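Local coordinates for halorhodopsin (Halobacterium salinarum, PDB 2JAF), which uses light absorbed by its bound retinal to pump chloride ions across the archaeal cell membrane, at residues W34-L39 and A233-D238; A38-A43 and V72-Y77; L110-S115 and L208-V213. The protein carries 2 engineered substitutions. All coordinates share one frame; numbering follows the deposited sequence.

Interaction 1 of 3, residues W34-L39 and A233-D238; sequences WVNVAL and AYSVLD
Asn-36 reaches from helix 27-50 across to the flank of Ser-235 on helix 227-255, and this polar side chain carries almost the whole contact. With chi2 at -13°, OD1 lies back over the CA side of the residue and ND2 is the leading atom, projected toward the neighbouring helix. Asn-36 ND2 donates to the backbone O of Ser-235 at 3.1 Å, along a nearly straight N-H line of 167°. The two groups are turned differently to this bond. The acceptor lies in the plane of the Asn-36 amide, whereas the donor meets the carbonyl from the side, at 106° to its C=O bond and tilted out of its plane. Asn-36 ND2 is also 3.5 Å from CB of Ser-235 and 4.0 Å from CB of Asp-238, so the amide end rests between two residues one helical turn apart. Tyr-77 takes a second bond from ND2 through its OH, and these two partners together fix the rotation of the amide. The polar ends of Ser-235 and Asp-238 have partners outside the two segments: Ser-235 OG is bonded to Ser-32 O, Ser-231 O and Arg-108, while the carboxylate of Asp-238 is held by Tyr-77 and Tyr-210. Asp-238 belongs to the retinal pocket, so the contact borders the chromophore site of this seven-helix, bacteriorhodopsin-like fold. Here the first and last of the seven transmembrane helices, which run in the same general direction, meet with their nearest CA atoms, those of Asn-36 and Ser-235, 6.9 Å apart. The case illustrates how one buried amide can join two membrane helices: it grips a main-chain oxygen, which is present whatever the side chain, and its N-H groups are taken up by that oxygen and a tyrosine hydroxyl.

Interaction 2 of 3, residues A38-A43 and V72-Y77; sequences ALAGIA and VSISSY. With PLM (palmitic acid), chain D.
Ser-73 begins the meeting of helix 58-82 with helix 27-50, its OG lying 4.3 Å from CB of Ala-40, a loose touch; that hydroxyl is spent on a bond to Tyr-243 OH of helix 227-255. One residue on, Ile-74 carries the contact. Its CG1 branch stands beside the backbone N (chi1 -63°) and then runs on extended, so that the CD1 methyl lies over the backbone of the other helix: Ile-74 CD1 is 3.7 Å from Gly-41 N and 3.8 Å from Ala-40 C. Gly-41 offers bare main chain at this point. CB of Ala-40 packs against the same isoleucine branch, though the modelled spacing there is too short to be relied on. Ile-74 also packs on Ile-167 of a neighbouring subunit. Ser-75 points to another side altogether, where in one of its two modelled conformers Ser-75 OG would bond to O2 of a palmitic acid (2.6 Å), a bond to be read with caution. Ser-76 bonds through OG to Thr-111 of helix 106-127. Tyr-77 completes the turn, its ring edge facing back to OG of Ser-73 in the ring plane. The axes of the two short segments are antiparallel at 160° and approach to 9.0 Å, as suits consecutive helices of a transmembrane bundle. With only alanine and glycine presented by residues 38-43, the joint is made by apolar dispersion contacts between small surfaces and one branched side chain, while Ser-73 and Ser-76 bond to other helices and Ser-75, in one conformer, probably to a fatty acid.

Interaction 3 of 3, residues L110-S115 and L208-V213; sequences LTWALS and LGYPIV. With RET (retinal), chain G; PLM (palmitic acid), chain D.
The retinal pocket of this microbial-rhodopsin fold is walled here by Trp-112 of helix 106-127 and Tyr-210 of helix 193-216. Trp-112 CG stands beside the backbone N (chi1 -71°), which sends the indole across toward Tyr-210. The two rings form an offset edge-to-face pair, the edge of Tyr-210 toward the face of Trp-112, with planes at 84° and centroids of the tyrosine ring and the indole six-membered ring 5.3 Å apart. Their nearest atoms are Trp-112 CZ2 and Tyr-210 CD2, 3.6 Å apart. The Tyr-210 ring lies flat on the polyene, with C12 of retinal 3.4 Å above its centre, while Trp-112 turns its face to the polyene's edge, roughly perpendicular to the chain plane, with C12 offset toward the indole rim. Pro-211, at the kink of its helix, adds CB at 3.6 Å from retinal C5. Tyr-210 is held in orientation by its OH, bonded to Asp-238. Were an alanine to stand in for Trp-112, retinal would probably lose the indole wall from C10 to C14, and Tyr-210 would be left without its ring partner. A palmitic acid packs outside helix 106-127, with Leu-110 CD2 3.7 Å from its C4.

All three contacts are buried within the helical bundle, but interaction 3 lies innermost, its centre about 5 Å from the centre of the chain, against about 12 and 13 Å for the centres of interactions 1 and 2. Interactions 1 and 2 share helix 27-50, which turns a polar amide to helix 227-255 and a small apolar face to helix 58-82. Chemistry follows place: a single hydrogen bond in interaction 1, aliphatic packing beside a neighbouring subunit in interaction 2, and an edge-to-face aromatic pair at the chromophore in interaction 3. Side chains link the three: Tyr-77 and Tyr-210 both bond to Asp-238, and Ser-76 meets Thr-111, while palmitic acid touches interactions 2 and 3.

Interaction 1 of 3, residues W34-L39 and A233-D238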
loop_
_atom_site.group_PDB
_atom_site.type_symbol
_atom_site.label_atom_id
_atom_site.label_comp_id
_atom_site.label_asym_id
_atom_site.label_seq_id
_atom_site.Cartn_x
_atom_site.Cartn_y
_atom_site.Cartn_z
ATOM N N TRP A 34 -25.319 8.022 6.631
ATOM C CA TRP A 34 -26.293 7.227 5.885
ATOM C C TRP A 34 -26.598 7.825 4.523
ATOM O O TRP A 34 -26.815 7.097 3.556
ATOM C CB TRP A 34 -27.600 7.083 6.669
ATOM C CG TRP A 34 -27.531 6.055 7.752
ATOM C CD1 TRP A 34 -27.632 6.272 9.098
ATOM C CD2 TRP A 34 -27.329 4.646 7.586
ATOM N NE1 TRP A 34 -27.502 5.082 9.781
ATOM C CE2 TRP A 34 -27.315 4.069 8.878
ATOM C CE3 TRP A 34 -27.157 3.813 6.472
ATOM C CZ2 TRP A 34 -27.136 2.696 9.086
ATOM C CZ3 TRP A 34 -26.978 2.445 6.680
ATOM C CH2 TRP A 34 -26.969 1.902 7.979
ATOM N N VAL A 35 -26.607 9.150 4.448
ATOM C CA VAL A 35 -26.898 9.822 3.190
ATOM C C VAL A 35 -25.926 9.374 2.101
ATOM O O VAL A 35 -26.332 9.147 0.962
ATOM C CB VAL A 35 -26.836 11.366 3.338
ATOM C CG1 VAL A 35 -25.440 11.805 3.748
ATOM C CG2 VAL A 35 -27.225 12.029 2.026
ATOM N N ASN A 36 -24.645 9.226 2.434
ATOM C CA ASN A 36 -23.699 8.816 1.407
ATOM C C ASN A 36 -23.637 7.324 1.138
ATOM O O ASN A 36 -23.134 6.901 0.103
ATOM C CB ASN A 36 -22.306 9.395 1.674
ATOM C CG ASN A 36 -22.187 10.823 1.172
ATOM O OD1 ASN A 36 -23.053 11.297 0.427
ATOM N ND2 ASN A 36 -21.124 11.514 1.558
ATOM N N VAL A 37 -24.142 6.513 2.060
ATOM C CA VAL A 37 -24.174 5.083 1.794
ATOM C C VAL A 37 -25.185 4.949 0.655
ATOM O O VAL A 37 -24.980 4.201 -0.301
ATOM C CB VAL A 37 -24.663 4.281 3.020
ATOM C CG1 VAL A 37 -25.013 2.855 2.603
ATOM C CG2 VAL A 37 -23.573 4.247 4.085
ATOM N N ALA A 38 -26.271 5.709 0.751
ATOM C CA ALA A 38 -27.309 5.677 -0.274
ATOM C C ALA A 38 -26.830 6.292 -1.587
ATOM O O ALA A 38 -27.004 5.705 -2.656
ATOM C CB ALA A 38 -28.550 6.404 0.214
ATOM N N LEU A 39 -26.227 7.474 -1.513
ATOM C CA LEU A 39 -25.760 8.133 -2.728
ATOM C C LEU A 39 -24.659 7.339 -3.423
ATOM O O LEU A 39 -24.640 7.248 -4.651
ATOM C CB LEU A 39 -25.292 9.562 -2.416
ATOM C CG LEU A 39 -26.409 10.520 -1.980
ATOM C CD1 LEU A 39 -25.850 11.928 -1.767
ATOM C CD2 LEU A 39 -27.501 10.540 -3.050
ATOM N N ALA A 233 -19.740 18.431 6.302
ATOM C CA ALA A 233 -18.910 19.164 5.353
ATOM C C ALA A 233 -18.140 18.175 4.477
ATOM O O ALA A 233 -18.126 18.301 3.249
ATOM C CB ALA A 233 -17.942 20.097 6.099
ATOM N N TYR A 234 -17.504 17.193 5.111
ATOM C CA TYR A 234 -16.748 16.175 4.378
ATOM C C TYR A 234 -17.683 15.376 3.458
ATOM O O TYR A 234 -17.333 15.063 2.315
ATOM C CB TYR A 234 -16.071 15.200 5.352
ATOM C CG TYR A 234 -14.872 15.736 6.118
ATOM C CD1 TYR A 234 -13.785 16.299 5.454
ATOM C CD2 TYR A 234 -14.790 15.592 7.507
ATOM C CE1 TYR A 234 -12.640 16.698 6.149
ATOM C CE2 TYR A 234 -13.649 15.986 8.210
ATOM C CZ TYR A 234 -12.581 16.533 7.529
ATOM O OH TYR A 234 -11.438 16.895 8.213
ATOM N N SER A 235 -18.866 15.036 3.963
ATOM C CA SER A 235 -19.833 14.273 3.184
ATOM C C SER A 235 -20.258 15.026 1.937
ATOM O O SER A 235 -20.366 14.437 0.865
ATOM C CB SER A 235 -21.059 13.926 4.032
ATOM O OG SER A 235 -20.709 12.978 5.029
ATOM N N VAL A 236 -20.500 16.326 2.067
ATOM C CA VAL A 236 -20.885 17.119 0.901
ATOM C C VAL A 236 -19.719 17.177 -0.088
ATOM O O VAL A 236 -19.915 17.106 -1.299
ATOM C CB VAL A 236 -21.280 18.556 1.291
ATOM C CG1 VAL A 236 -21.448 19.411 0.037
ATOM C CG2 VAL A 236 -22.576 18.533 2.088
ATOM N N LEU A 237 -18.501 17.318 0.423
ATOM C CA LEU A 237 -17.341 17.361 -0.465
ATOM C C LEU A 237 -17.237 16.042 -1.226
ATOM O O LEU A 237 -16.966 16.029 -2.431
ATOM C CB LEU A 237 -16.058 17.617 0.332
ATOM C CG LEU A 237 -15.887 19.064 0.807
ATOM C CD1 LEU A 237 -14.677 19.159 1.716
ATOM C CD2 LEU A 237 -15.709 19.992 -0.422
ATOM N N ASP A 238 -17.454 14.933 -0.523
ATOM C CA ASP A 238 -17.397 13.610 -1.147
ATOM C C ASP A 238 -18.419 13.480 -2.278
ATOM O O ASP A 238 -18.132 12.873 -3.314
ATOM C CB ASP A 238 -17.673 12.511 -0.115
ATOM C CG ASP A 238 -16.437 12.101 0.670
ATOM O OD1 ASP A 238 -15.338 12.648 0.438
ATOM O OD2 ASP A 238 -16.573 11.205 1.531
#

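Interaction 2 of 3, residues A38-A43 and V72-Y77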
loop_
_atom_site.group_PDB
_atom_site.type_symbol
_atom_site.label_atom_id
_atom_site.label_comp_id
_atom_site.label_asym_id
_atom_site.label_seq_id
_atom_site.Cartn_x
_atom_site.Cartn_y
_atom_site.Cartn_z
ATOM N N ALA A 38 -26.271 5.709 0.751
ATOM C CA ALA A 38 -27.309 5.677 -0.274
ATOM C C ALA A 38 -26.830 6.292 -1.587
ATOM O O ALA A 38 -27.004 5.705 -2.656
ATOM C CB ALA A 38 -28.550 6.404 0.214
ATOM N N LEU A 39 -26.227 7.474 -1.513
ATOM C CA LEU A 39 -25.760 8.133 -2.728
ATOM C C LEU A 39 -24.659 7.339 -3.423
ATOM O O LEU A 39 -24.640 7.248 -4.651
ATOM C CB LEU A 39 -25.292 9.562 -2.416
ATOM C CG LEU A 39 -26.409 10.520 -1.980
ATOM C CD1 LEU A 39 -25.850 11.928 -1.767
ATOM C CD2 LEU A 39 -27.501 10.540 -3.050
ATOM N N ALA A 40 -23.743 6.763 -2.651
ATOM C CA ALA A 40 -22.675 5.971 -3.248
ATOM C C ALA A 40 -23.303 4.718 -3.871
ATOM O O ALA A 40 -22.854 4.238 -4.914
ATOM C CB ALA A 40 -21.646 5.588 -2.186
ATOM N N GLY A 41 -24.350 4.205 -3.230
ATOM C CA GLY A 41 -25.033 3.030 -3.748
ATOM C C GLY A 41 -25.704 3.350 -5.074
ATOM O O GLY A 41 -25.642 2.571 -6.022
ATOM N N ILE A 42 -26.352 4.506 -5.141
ATOM C CA ILE A 42 -27.018 4.932 -6.367
ATOM C C ILE A 42 -25.999 5.190 -7.479
ATOM O O ILE A 42 -26.233 4.847 -8.642
ATOM C CB ILE A 42 -27.857 6.206 -6.116
ATOM C CG1 ILE A 42 -28.987 5.882 -5.137
ATOM C CG2 ILE A 42 -28.423 6.746 -7.429
ATOM C CD1 ILE A 42 -29.831 7.074 -4.761
ATOM N N ALA A 43 -24.861 5.783 -7.127
ATOM C CA ALA A 43 -23.826 6.070 -8.116
ATOM C C ALA A 43 -23.339 4.782 -8.774
ATOM O O ALA A 43 -23.223 4.702 -10.000
ATOM C CB ALA A 43 -22.650 6.798 -7.459
ATOM N N VAL A 72 -15.231 2.165 -2.972
ATOM C CA VAL A 72 -14.347 2.438 -1.835
ATOM C C VAL A 72 -15.063 3.382 -0.869
ATOM O O VAL A 72 -14.945 3.257 0.357
ATOM C CB VAL A 72 -13.024 3.101 -2.297
ATOM C CG1 VAL A 72 -12.130 3.412 -1.077
ATOM C CG2 VAL A 72 -12.299 2.183 -3.273
ATOM N N SER A 73 -15.816 4.327 -1.424
ATOM C CA SER A 73 -16.552 5.288 -0.607
ATOM C C SER A 73 -17.557 4.595 0.317
ATOM O O SER A 73 -17.614 4.896 1.507
ATOM C CB SER A 73 -17.287 6.290 -1.504
ATOM O OG SER A 73 -17.944 7.279 -0.732
ATOM N N ILE A 74 -18.349 3.669 -0.221
ATOM C CA ILE A 74 -19.330 2.970 0.609
ATOM C C ILE A 74 -18.618 2.250 1.740
ATOM O O ILE A 74 -19.090 2.242 2.879
ATOM C CB ILE A 74 -20.146 1.930 -0.187
ATOM C CG1 ILE A 74 -20.963 2.627 -1.270
ATOM C CG2 ILE A 74 -21.077 1.177 0.760
ATOM C CD1 ILE A 74 -21.837 1.689 -2.074
ATOM N N SER A 75 -17.480 1.643 1.420
ATOM C CA SER A 75 -16.688 0.927 2.413
ATOM C C SER A 75 -16.308 1.871 3.546
ATOM O O SER A 75 -16.375 1.510 4.720
ATOM C CB SER A 75 -15.414 0.371 1.778
ATOM O OG SER A 75 -14.536 -0.144 2.765
ATOM N N SER A 76 -15.913 3.087 3.185
ATOM C CA SER A 76 -15.511 4.075 4.178
ATOM C C SER A 76 -16.660 4.409 5.125
ATOM O O SER A 76 -16.498 4.388 6.346
ATOM C CB SER A 76 -15.031 5.356 3.497
ATOM O OG SER A 76 -14.628 6.313 4.465
ATOM N N TYR A 77 -17.824 4.708 4.565
ATOM C CA TYR A 77 -18.965 5.055 5.383
ATOM C C TYR A 77 -19.451 3.909 6.275
ATOM O O TYR A 77 -19.940 4.153 7.378
ATOM C CB TYR A 77 -20.082 5.615 4.497
ATOM C CG TYR A 77 -19.789 7.047 4.087
ATOM C CD1 TYR A 77 -19.978 8.102 4.986
ATOM C CD2 TYR A 77 -19.245 7.338 2.835
ATOM C CE1 TYR A 77 -19.625 9.413 4.651
ATOM C CE2 TYR A 77 -18.885 8.647 2.491
ATOM C CZ TYR A 77 -19.076 9.673 3.402
ATOM O OH TYR A 77 -18.696 10.958 3.071
HETATM C C1 PLM D . -12.583 0.657 5.497
HETATM O O1 PLM D . -13.178 -0.004 6.365
HETATM O O2 PLM D . -13.193 1.244 4.575
HETATM C C2 PLM D . -11.069 0.734 5.595
HETATM C C3 PLM D . -10.298 0.425 4.316
HETATM C C4 PLM D . -8.816 0.582 4.618
HETATM C C5 PLM D . -8.004 0.282 3.376
HETATM C C6 PLM D . -7.070 1.406 3.000
HETATM C C7 PLM D . -6.151 0.827 1.944
HETATM C C8 PLM D . -5.138 1.833 1.453
HETATM C C9 PLM D . -4.279 1.187 0.379
HETATM C CA PLM D . -3.223 2.150 -0.128
HETATM C CB PLM D . -2.529 1.855 -1.450
HETATM C CC PLM D . -3.392 1.813 -2.700
HETATM C CD PLM D . -2.491 1.564 -3.896
HETATM C CE PLM D . -3.301 1.526 -5.192
HETATM C CF PLM D . -2.387 1.051 -6.314
HETATM C CG PLM D . -3.141 1.004 -7.634
#

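Interaction 3 of 3, residues L110-S115 and L208-V213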
loop_
_atom_site.group_PDB
_atom_site.type_symbol
_atom_site.label_atom_id
_atom_site.label_comp_id
_atom_site.label_asym_id
_atom_site.label_seq_id
_atom_site.Cartn_x
_atom_site.Cartn_y
_atom_site.Cartn_z
ATOM N N LEU A 110 -8.074 7.270 6.499
ATOM C CA LEU A 110 -7.526 5.987 6.081
ATOM C C LEU A 110 -8.011 5.529 4.701
ATOM O O LEU A 110 -7.215 5.119 3.852
ATOM C CB LEU A 110 -7.881 4.904 7.104
ATOM C CG LEU A 110 -7.369 3.509 6.732
ATOM C CD1 LEU A 110 -5.843 3.495 6.819
ATOM C CD2 LEU A 110 -7.971 2.462 7.663
ATOM N N THR A 111 -9.320 5.588 4.468
ATOM C CA THR A 111 -9.845 5.144 3.184
ATOM C C THR A 111 -9.471 6.077 2.033
ATOM O O THR A 111 -9.411 5.648 0.881
ATOM C CB THR A 111 -11.374 4.967 3.231
ATOM O OG1 THR A 111 -12.008 6.240 3.380
ATOM C CG2 THR A 111 -11.758 4.074 4.404
ATOM N N TRP A 112 -9.210 7.347 2.335
ATOM C CA TRP A 112 -8.818 8.286 1.280
ATOM C C TRP A 112 -7.545 7.750 0.621
ATOM O O TRP A 112 -7.281 8.015 -0.555
ATOM C CB TRP A 112 -8.519 9.688 1.837
ATOM C CG TRP A 112 -9.717 10.463 2.325
ATOM C CD1 TRP A 112 -11.025 10.235 2.017
ATOM C CD2 TRP A 112 -9.702 11.610 3.189
ATOM N NE1 TRP A 112 -11.831 11.164 2.638
ATOM C CE2 TRP A 112 -11.042 12.019 3.365
ATOM C CE3 TRP A 112 -8.684 12.329 3.833
ATOM C CZ2 TRP A 112 -11.395 13.116 4.161
ATOM C CZ3 TRP A 112 -9.034 13.422 4.626
ATOM C CH2 TRP A 112 -10.382 13.802 4.783
ATOM N N ALA A 113 -6.757 6.993 1.390
ATOM C CA ALA A 113 -5.506 6.424 0.894
ATOM C C ALA A 113 -5.728 5.422 -0.237
ATOM O O ALA A 113 -4.788 5.055 -0.938
ATOM C CB ALA A 113 -4.728 5.767 2.047
ATOM N N LEU A 114 -6.971 4.978 -0.407
ATOM C CA LEU A 114 -7.310 4.057 -1.487
ATOM C C LEU A 114 -8.195 4.753 -2.527
ATOM O O LEU A 114 -8.001 4.579 -3.727
ATOM C CB LEU A 114 -8.034 2.823 -0.943
ATOM C CG LEU A 114 -8.504 1.827 -2.009
ATOM C CD1 LEU A 114 -7.312 1.257 -2.767
ATOM C CD2 LEU A 114 -9.294 0.715 -1.345
ATOM N N SER A 115 -9.154 5.550 -2.069
ATOM C CA SER A 115 -10.048 6.242 -2.992
ATOM C C SER A 115 -9.393 7.372 -3.785
ATOM O O SER A 115 -9.683 7.527 -4.974
ATOM C CB SER A 115 -11.279 6.788 -2.256
ATOM O OG SER A 115 -10.932 7.804 -1.327
ATOM N N LEU A 208 -9.239 21.150 -2.216
ATOM C CA LEU A 208 -8.804 22.186 -1.281
ATOM C C LEU A 208 -9.795 22.308 -0.124
ATOM O O LEU A 208 -9.444 22.777 0.963
ATOM C CB LEU A 208 -8.676 23.535 -2.000
ATOM C CG LEU A 208 -7.388 23.765 -2.789
ATOM C CD1 LEU A 208 -7.532 24.964 -3.712
ATOM C CD2 LEU A 208 -6.249 23.987 -1.801
ATOM N N GLY A 209 -11.038 21.889 -0.352
ATOM C CA GLY A 209 -12.032 21.964 0.702
ATOM C C GLY A 209 -11.719 21.062 1.891
ATOM O O GLY A 209 -12.042 21.399 3.031
ATOM N N TYR A 210 -11.086 19.917 1.646
ATOM C CA TYR A 210 -10.798 19.001 2.750
ATOM C C TYR A 210 -9.876 19.567 3.831
ATOM O O TYR A 210 -10.194 19.476 5.016
ATOM C CB TYR A 210 -10.274 17.662 2.216
ATOM C CG TYR A 210 -11.331 16.917 1.428
ATOM C CD1 TYR A 210 -11.605 17.254 0.099
ATOM C CD2 TYR A 210 -12.072 15.889 2.013
ATOM C CE1 TYR A 210 -12.593 16.574 -0.632
ATOM C CE2 TYR A 210 -13.063 15.205 1.295
ATOM C CZ TYR A 210 -13.315 15.552 -0.027
ATOM O OH TYR A 210 -14.271 14.867 -0.744
ATOM N N PRO A 211 -8.728 20.160 3.452
ATOM C CA PRO A 211 -7.879 20.699 4.523
ATOM C C PRO A 211 -8.514 21.904 5.225
ATOM O O PRO A 211 -8.173 22.216 6.365
ATOM C CB PRO A 211 -6.572 21.043 3.802
ATOM C CG PRO A 211 -6.994 21.247 2.353
ATOM C CD PRO A 211 -8.006 20.136 2.169
ATOM N N ILE A 212 -9.444 22.578 4.550
ATOM C CA ILE A 212 -10.117 23.721 5.163
ATOM C C ILE A 212 -11.051 23.197 6.247
ATOM O O ILE A 212 -11.102 23.739 7.350
ATOM C CB ILE A 212 -10.927 24.522 4.117
ATOM C CG1 ILE A 212 -9.957 25.206 3.152
ATOM C CG2 ILE A 212 -11.819 25.553 4.804
ATOM C CD1 ILE A 212 -10.630 26.004 2.046
ATOM N N VAL A 213 -11.793 22.139 5.929
ATOM C CA VAL A 213 -12.711 21.551 6.894
ATOM C C VAL A 213 -11.920 21.050 8.101
ATOM O O VAL A 213 -12.325 21.266 9.244
ATOM C CB VAL A 213 -13.495 20.359 6.285
ATOM C CG1 VAL A 213 -14.257 19.622 7.381
ATOM C CG2 VAL A 213 -14.485 20.862 5.233
HETATM C C1 RET G . -6.078 16.595 5.130
HETATM C C2 RET G . -5.363 17.262 6.398
HETATM C C3 RET G . -3.861 17.606 6.243
HETATM C C4 RET G . -3.640 18.626 5.034
HETATM C C5 RET G . -4.324 18.203 3.674
HETATM C C6 RET G . -5.524 17.218 3.683
HETATM C C7 RET G . -6.066 16.772 2.355
HETATM C C8 RET G . -7.003 15.848 2.007
HETATM C C9 RET G . -7.576 15.712 0.695
HETATM C C10 RET G . -8.593 14.756 0.718
HETATM C C11 RET G . -9.358 14.413 -0.377
HETATM C C12 RET G . -10.399 13.484 -0.232
HETATM C C13 RET G . -11.204 13.004 -1.345
HETATM C C14 RET G . -12.158 12.023 -0.943
HETATM C C15 RET G . -12.904 11.245 -1.797
HETATM C C16 RET G . -5.741 15.065 5.270
HETATM C C17 RET G . -7.659 16.849 5.342
HETATM C C18 RET G . -3.739 18.837 2.422
HETATM C C19 RET G . -7.170 16.698 -0.539
HETATM C C20 RET G . -11.051 13.544 -2.779
HETATM C C1 PLM D . -12.583 0.657 5.497
HETATM O O1 PLM D . -13.178 -0.004 6.365
HETATM O O2 PLM D . -13.193 1.244 4.575
HETATM C C2 PLM D . -11.069 0.734 5.595
HETATM C C3 PLM D . -10.298 0.425 4.316
HETATM C C4 PLM D . -8.816 0.582 4.618
HETATM C C5 PLM D . -8.004 0.282 3.376
HETATM C C6 PLM D . -7.070 1.406 3.000
HETATM C C7 PLM D . -6.151 0.827 1.944
HETATM C C8 PLM D . -5.138 1.833 1.453
HETATM C C9 PLM D . -4.279 1.187 0.379
HETATM C CA PLM D . -3.223 2.150 -0.128
HETATM C CB PLM D . -2.529 1.855 -1.450
HETATM C CC PLM D . -3.392 1.813 -2.700
HETATM C CD PLM D . -2.491 1.564 -3.896
HETATM C CE PLM D . -3.301 1.526 -5.192
HETATM C CF PLM D . -2.387 1.051 -6.314
HETATM C CG PLM D . -3.141 1.004 -7.634
#